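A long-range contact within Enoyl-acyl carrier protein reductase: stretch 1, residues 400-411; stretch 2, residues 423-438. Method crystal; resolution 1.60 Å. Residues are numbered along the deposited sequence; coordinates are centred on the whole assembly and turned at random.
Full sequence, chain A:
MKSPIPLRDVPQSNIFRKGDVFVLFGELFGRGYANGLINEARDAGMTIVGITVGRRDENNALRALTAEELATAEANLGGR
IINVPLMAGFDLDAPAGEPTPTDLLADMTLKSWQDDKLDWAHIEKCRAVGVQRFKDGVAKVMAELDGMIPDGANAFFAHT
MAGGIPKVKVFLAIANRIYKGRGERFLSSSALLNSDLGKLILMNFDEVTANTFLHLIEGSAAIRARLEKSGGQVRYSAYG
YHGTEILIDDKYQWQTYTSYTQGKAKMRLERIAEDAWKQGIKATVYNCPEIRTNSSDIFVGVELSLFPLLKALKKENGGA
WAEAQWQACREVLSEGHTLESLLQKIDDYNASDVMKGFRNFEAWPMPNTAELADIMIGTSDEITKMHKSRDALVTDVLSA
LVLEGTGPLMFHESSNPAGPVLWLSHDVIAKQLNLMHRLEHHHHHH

Stretch 1, residues 400-411: ALVLEGTGPLMF
Stretch 2 423-438: WLSHDVIAKQLNLMHR

Two helices can pack closely at a right angle when one of them offers a glycine at the crossing point, and this pair from enoyl-acyl carrier protein reductase is a clear example. Stretch 1 is helical throughout, from A400 to F411, within a helix that extends beyond both ends; it kinks at P408, whose nitrogen makes no bond to the preceding turn. P408 N has no hydrogen to give E404 O; one residue on, the bond from L409 N to G405 O is weak, at 3.5 Å. Stretch 2 enters through W423 and L424, places S425 at the N-cap position without a side-chain capping bond, and runs as a helix from H426 to M436. The axes cross at 91° and approach to 8.6 Å, with the backbones nearest at G405 CA and I429 CA, 5.4 Å apart.

Glycine suits that point because there is no room for more: a CB on G405 would lie 3.1 Å from I429 CG2 and 3.2 Å from L433 CG. In its absence the second helix settles against bare backbone, with L433 (m, t) placing CD2 3.8 Å from G405 N and 3.5 Å from L401 O, and Q432 CG 3.5 Å from G405 O.

No hydrogen bond links the stretches; the 654 Å² buried between them is mainly a matter of fitted apolar surfaces. L409 (m, t) contributes the largest share, pointing toward stretch 2 with CD1 3.7 Å from I429 CG1 and CD2 3.9 Å from V428 CG2. I429 (m, t) also reaches the preceding turn, its CD1 lying 3.7 Å from T406 CG2. T406 takes the p rotamer, bonding OG1 to V402 O at 3.0 Å and leaving the methyl to the apolar contact. L424 (m, t), ahead of the second helix, extends CD1 to 3.6 Å from M410 CG and 4.2 Å from L409 CB.

At the kink, the P408 ring packs its CG 3.8 Å from Q432 CD and 4.2 Å from M436 SD. Q432 (t, p) points toward stretch 1 and brings OE1 to 3.6 Å from L409 CD2; this buried oxygen has no polar partner in the model.

At the margin, extended E404 (t, t) sets CG 3.8 Å from M436 CE and carries OE2 to the edge of the H437 ring, 2.9 Å from H437 CE1. H437 NE2 is 3.1 Å from E404 OE2, but the angle is too poor for a hydrogen bond. The ring is instead anchored through H437 ND1, which donates to L433 O at 2.8 Å.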

# COMPACT_ATOMS: atom_id res chain seq x y z
N ALA A 400 -11.54 -6.30 4.57
CA ALA A 400 -12.10 -6.93 3.35
C ALA A 400 -13.11 -6.02 2.64
O ALA A 400 -13.17 -6.00 1.40
CB ALA A 400 -12.74 -8.29 3.68
N LEU A 401 -13.92 -5.29 3.41
CA LEU A 401 -14.86 -4.34 2.79
C LEU A 401 -14.13 -3.24 2.00
O LEU A 401 -14.55 -2.85 0.90
CB LEU A 401 -15.75 -3.73 3.87
CG LEU A 401 -16.79 -4.64 4.52
CD1 LEU A 401 -17.79 -3.79 5.30
CD2 LEU A 401 -17.53 -5.49 3.49
N VAL A 402 -13.03 -2.73 2.56
CA VAL A 402 -12.28 -1.68 1.88
C VAL A 402 -11.64 -2.23 0.59
O VAL A 402 -11.63 -1.53 -0.42
CB VAL A 402 -11.20 -1.05 2.80
CG1 VAL A 402 -10.35 -0.05 2.01
CG2 VAL A 402 -11.88 -0.32 3.95
N LEU A 403 -11.12 -3.45 0.61
CA LEU A 403 -10.66 -4.07 -0.66
C LEU A 403 -11.77 -4.07 -1.72
O LEU A 403 -11.57 -3.64 -2.91
CB LEU A 403 -10.20 -5.52 -0.41
CG LEU A 403 -8.71 -5.78 -0.23
CD1 LEU A 403 -8.08 -4.87 0.78
CD2 LEU A 403 -8.45 -7.29 0.07
N GLU A 404 -12.92 -4.57 -1.26
CA GLU A 404 -14.10 -4.71 -2.11
C GLU A 404 -14.57 -3.38 -2.70
O GLU A 404 -14.97 -3.33 -3.87
CB GLU A 404 -15.24 -5.35 -1.29
CG GLU A 404 -16.54 -5.54 -2.04
CD GLU A 404 -17.57 -6.32 -1.22
OE1 GLU A 404 -17.27 -6.69 -0.06
OE2 GLU A 404 -18.66 -6.59 -1.75
N GLY A 405 -14.50 -2.31 -1.91
CA GLY A 405 -14.97 -1.00 -2.37
C GLY A 405 -13.97 -0.24 -3.22
O GLY A 405 -14.34 0.45 -4.19
N THR A 406 -12.70 -0.33 -2.85
CA THR A 406 -11.67 0.41 -3.59
C THR A 406 -11.46 -0.19 -4.97
O THR A 406 -11.06 0.52 -5.89
CB THR A 406 -10.31 0.48 -2.84
OG1 THR A 406 -9.78 -0.84 -2.62
CG2 THR A 406 -10.49 1.22 -1.50
N GLY A 407 -11.73 -1.49 -5.12
CA GLY A 407 -11.60 -2.17 -6.41
C GLY A 407 -12.28 -1.47 -7.56
O GLY A 407 -11.64 -1.01 -8.49
N PRO A 408 -13.61 -1.40 -7.52
CA PRO A 408 -14.37 -0.74 -8.58
C PRO A 408 -14.11 0.75 -8.64
O PRO A 408 -14.12 1.32 -9.72
CB PRO A 408 -15.83 -1.05 -8.23
CG PRO A 408 -15.80 -1.51 -6.82
CD PRO A 408 -14.48 -2.14 -6.60
N LEU A 409 -13.87 1.39 -7.49
CA LEU A 409 -13.52 2.79 -7.53
C LEU A 409 -12.28 3.03 -8.40
O LEU A 409 -12.31 3.88 -9.29
CB LEU A 409 -13.27 3.34 -6.12
CG LEU A 409 -14.54 3.58 -5.29
CD1 LEU A 409 -14.20 3.98 -3.85
CD2 LEU A 409 -15.44 4.63 -5.94
N MET A 410 -11.19 2.30 -8.15
CA MET A 410 -9.97 2.51 -8.91
C MET A 410 -10.16 2.04 -10.36
O MET A 410 -9.74 2.73 -11.31
CB MET A 410 -8.80 1.80 -8.26
CG MET A 410 -8.46 2.40 -6.89
SD MET A 410 -7.18 1.48 -6.03
CE MET A 410 -5.76 1.63 -7.15
N PHE A 411 -10.84 0.90 -10.54
CA PHE A 411 -11.01 0.34 -11.89
C PHE A 411 -11.80 1.30 -12.77
O PHE A 411 -11.42 1.56 -13.92
CB PHE A 411 -11.70 -1.03 -11.83
CG PHE A 411 -11.76 -1.71 -13.17
CD1 PHE A 411 -10.62 -2.21 -13.77
CD2 PHE A 411 -12.98 -1.83 -13.83
CE1 PHE A 411 -10.69 -2.82 -15.05
CE2 PHE A 411 -13.06 -2.44 -15.09
CZ PHE A 411 -11.91 -2.95 -15.68
N TRP A 423 -7.64 10.93 -3.40
CA TRP A 423 -7.92 10.22 -2.15
C TRP A 423 -9.24 9.46 -2.24
O TRP A 423 -10.28 10.02 -2.63
CB TRP A 423 -7.97 11.20 -0.97
CG TRP A 423 -6.69 11.49 -0.24
CD1 TRP A 423 -6.36 11.06 1.02
CD2 TRP A 423 -5.60 12.31 -0.68
NE1 TRP A 423 -5.15 11.58 1.39
CE2 TRP A 423 -4.64 12.33 0.36
CE3 TRP A 423 -5.34 13.02 -1.85
CZ2 TRP A 423 -3.44 13.04 0.26
CZ3 TRP A 423 -4.14 13.74 -1.94
CH2 TRP A 423 -3.21 13.74 -0.90
N LEU A 424 -9.20 8.18 -1.84
CA LEU A 424 -10.40 7.38 -1.64
C LEU A 424 -10.61 7.27 -0.14
O LEU A 424 -9.96 6.45 0.52
CB LEU A 424 -10.23 5.99 -2.27
CG LEU A 424 -9.81 5.99 -3.75
CD1 LEU A 424 -9.72 4.57 -4.26
CD2 LEU A 424 -10.84 6.78 -4.56
N SER A 425 -11.45 8.13 0.44
CA SER A 425 -11.67 8.09 1.89
C SER A 425 -12.93 7.30 2.23
O SER A 425 -13.56 6.73 1.34
CB SER A 425 -11.71 9.51 2.46
OG SER A 425 -10.41 10.09 2.36
N HIS A 426 -13.31 7.24 3.52
CA HIS A 426 -14.42 6.40 3.92
C HIS A 426 -15.74 6.78 3.28
O HIS A 426 -16.60 5.93 3.13
CB HIS A 426 -14.61 6.42 5.45
CG HIS A 426 -13.56 5.67 6.19
ND1 HIS A 426 -13.63 5.43 7.55
CD2 HIS A 426 -12.41 5.09 5.77
CE1 HIS A 426 -12.57 4.76 7.93
NE2 HIS A 426 -11.81 4.53 6.87
N ASP A 427 -15.89 8.06 2.94
CA ASP A 427 -17.15 8.52 2.37
C ASP A 427 -17.43 7.85 1.02
O ASP A 427 -18.46 7.17 0.84
CB ASP A 427 -17.18 10.06 2.24
CG ASP A 427 -16.10 10.64 1.34
OD1 ASP A 427 -14.96 10.12 1.28
OD2 ASP A 427 -16.41 11.63 0.66
N VAL A 428 -16.49 7.96 0.09
CA VAL A 428 -16.75 7.43 -1.26
C VAL A 428 -16.70 5.90 -1.26
O VAL A 428 -17.41 5.24 -2.02
CB VAL A 428 -15.77 8.03 -2.26
CG1 VAL A 428 -14.33 7.51 -2.04
CG2 VAL A 428 -16.25 7.77 -3.70
N ILE A 429 -15.91 5.31 -0.36
CA ILE A 429 -15.89 3.86 -0.28
C ILE A 429 -17.22 3.32 0.29
O ILE A 429 -17.75 2.31 -0.18
CB ILE A 429 -14.69 3.40 0.58
CG1 ILE A 429 -13.40 3.57 -0.22
CG2 ILE A 429 -14.85 1.96 1.07
CD1 ILE A 429 -12.19 3.65 0.67
N ALA A 430 -17.79 4.02 1.27
CA ALA A 430 -19.08 3.62 1.81
C ALA A 430 -20.17 3.77 0.75
O ALA A 430 -21.03 2.89 0.60
CB ALA A 430 -19.40 4.44 3.07
N LYS A 431 -20.13 4.87 0.00
CA LYS A 431 -21.09 5.06 -1.11
C LYS A 431 -21.02 3.90 -2.11
O LYS A 431 -22.06 3.31 -2.48
CB LYS A 431 -20.82 6.37 -1.86
CG LYS A 431 -21.15 7.64 -1.11
CD LYS A 431 -20.92 8.86 -1.98
CE LYS A 431 -21.41 10.13 -1.30
NZ LYS A 431 -21.03 11.32 -2.09
N GLN A 432 -19.80 3.58 -2.54
CA GLN A 432 -19.57 2.46 -3.46
C GLN A 432 -20.10 1.13 -2.86
O GLN A 432 -20.78 0.35 -3.55
CB GLN A 432 -18.07 2.34 -3.81
CG GLN A 432 -17.80 1.11 -4.59
CD GLN A 432 -18.26 1.25 -6.05
OE1 GLN A 432 -17.98 2.25 -6.70
NE2 GLN A 432 -19.09 0.33 -6.48
N LEU A 433 -19.82 0.86 -1.59
CA LEU A 433 -20.22 -0.42 -1.02
C LEU A 433 -21.74 -0.53 -0.85
O LEU A 433 -22.34 -1.58 -1.10
CB LEU A 433 -19.55 -0.62 0.35
CG LEU A 433 -18.04 -0.93 0.32
CD1 LEU A 433 -17.42 -0.71 1.69
CD2 LEU A 433 -17.88 -2.37 -0.15
N ASN A 434 -22.38 0.57 -0.47
CA ASN A 434 -23.83 0.53 -0.32
C ASN A 434 -24.48 0.38 -1.68
O ASN A 434 -25.46 -0.35 -1.81
CB ASN A 434 -24.33 1.75 0.44
CG ASN A 434 -24.12 1.62 1.95
OD1 ASN A 434 -24.10 0.50 2.49
ND2 ASN A 434 -23.91 2.74 2.61
N LEU A 435 -23.89 1.00 -2.70
CA LEU A 435 -24.46 0.93 -4.04
C LEU A 435 -24.34 -0.48 -4.64
O LEU A 435 -25.32 -1.00 -5.19
CB LEU A 435 -23.77 1.95 -4.94
CG LEU A 435 -24.23 2.08 -6.40
CD1 LEU A 435 -25.60 2.74 -6.42
CD2 LEU A 435 -23.20 2.92 -7.12
N MET A 436 -23.17 -1.10 -4.50
CA MET A 436 -22.95 -2.49 -4.89
C MET A 436 -23.90 -3.47 -4.27
O MET A 436 -24.16 -4.52 -4.86
CB MET A 436 -21.53 -2.96 -4.52
CG MET A 436 -20.42 -2.12 -5.03
SD MET A 436 -18.90 -2.65 -4.24
CE MET A 436 -18.69 -4.32 -4.87
N HIS A 437 -24.40 -3.16 -3.08
CA HIS A 437 -25.22 -4.11 -2.34
C HIS A 437 -26.66 -3.63 -2.25
O HIS A 437 -27.40 -4.05 -1.36
CB HIS A 437 -24.66 -4.32 -0.93
CG HIS A 437 -23.34 -5.03 -0.90
ND1 HIS A 437 -22.15 -4.36 -1.00
CD2 HIS A 437 -23.03 -6.35 -0.81
CE1 HIS A 437 -21.15 -5.23 -0.96
NE2 HIS A 437 -21.66 -6.44 -0.85
N ARG A 438 -27.07 -2.79 -3.19
CA ARG A 438 -28.40 -2.18 -3.12
C ARG A 438 -29.52 -3.21 -3.26
O ARG A 438 -30.67 -2.92 -2.92
CB ARG A 438 -28.55 -1.08 -4.18
CG ARG A 438 -28.34 -1.53 -5.62
CD ARG A 438 -28.22 -0.34 -6.57
NE ARG A 438 -27.51 -0.75 -7.78
CZ ARG A 438 -28.11 -1.27 -8.85
NH1 ARG A 438 -29.43 -1.43 -8.86
NH2 ARG A 438 -27.38 -1.64 -9.90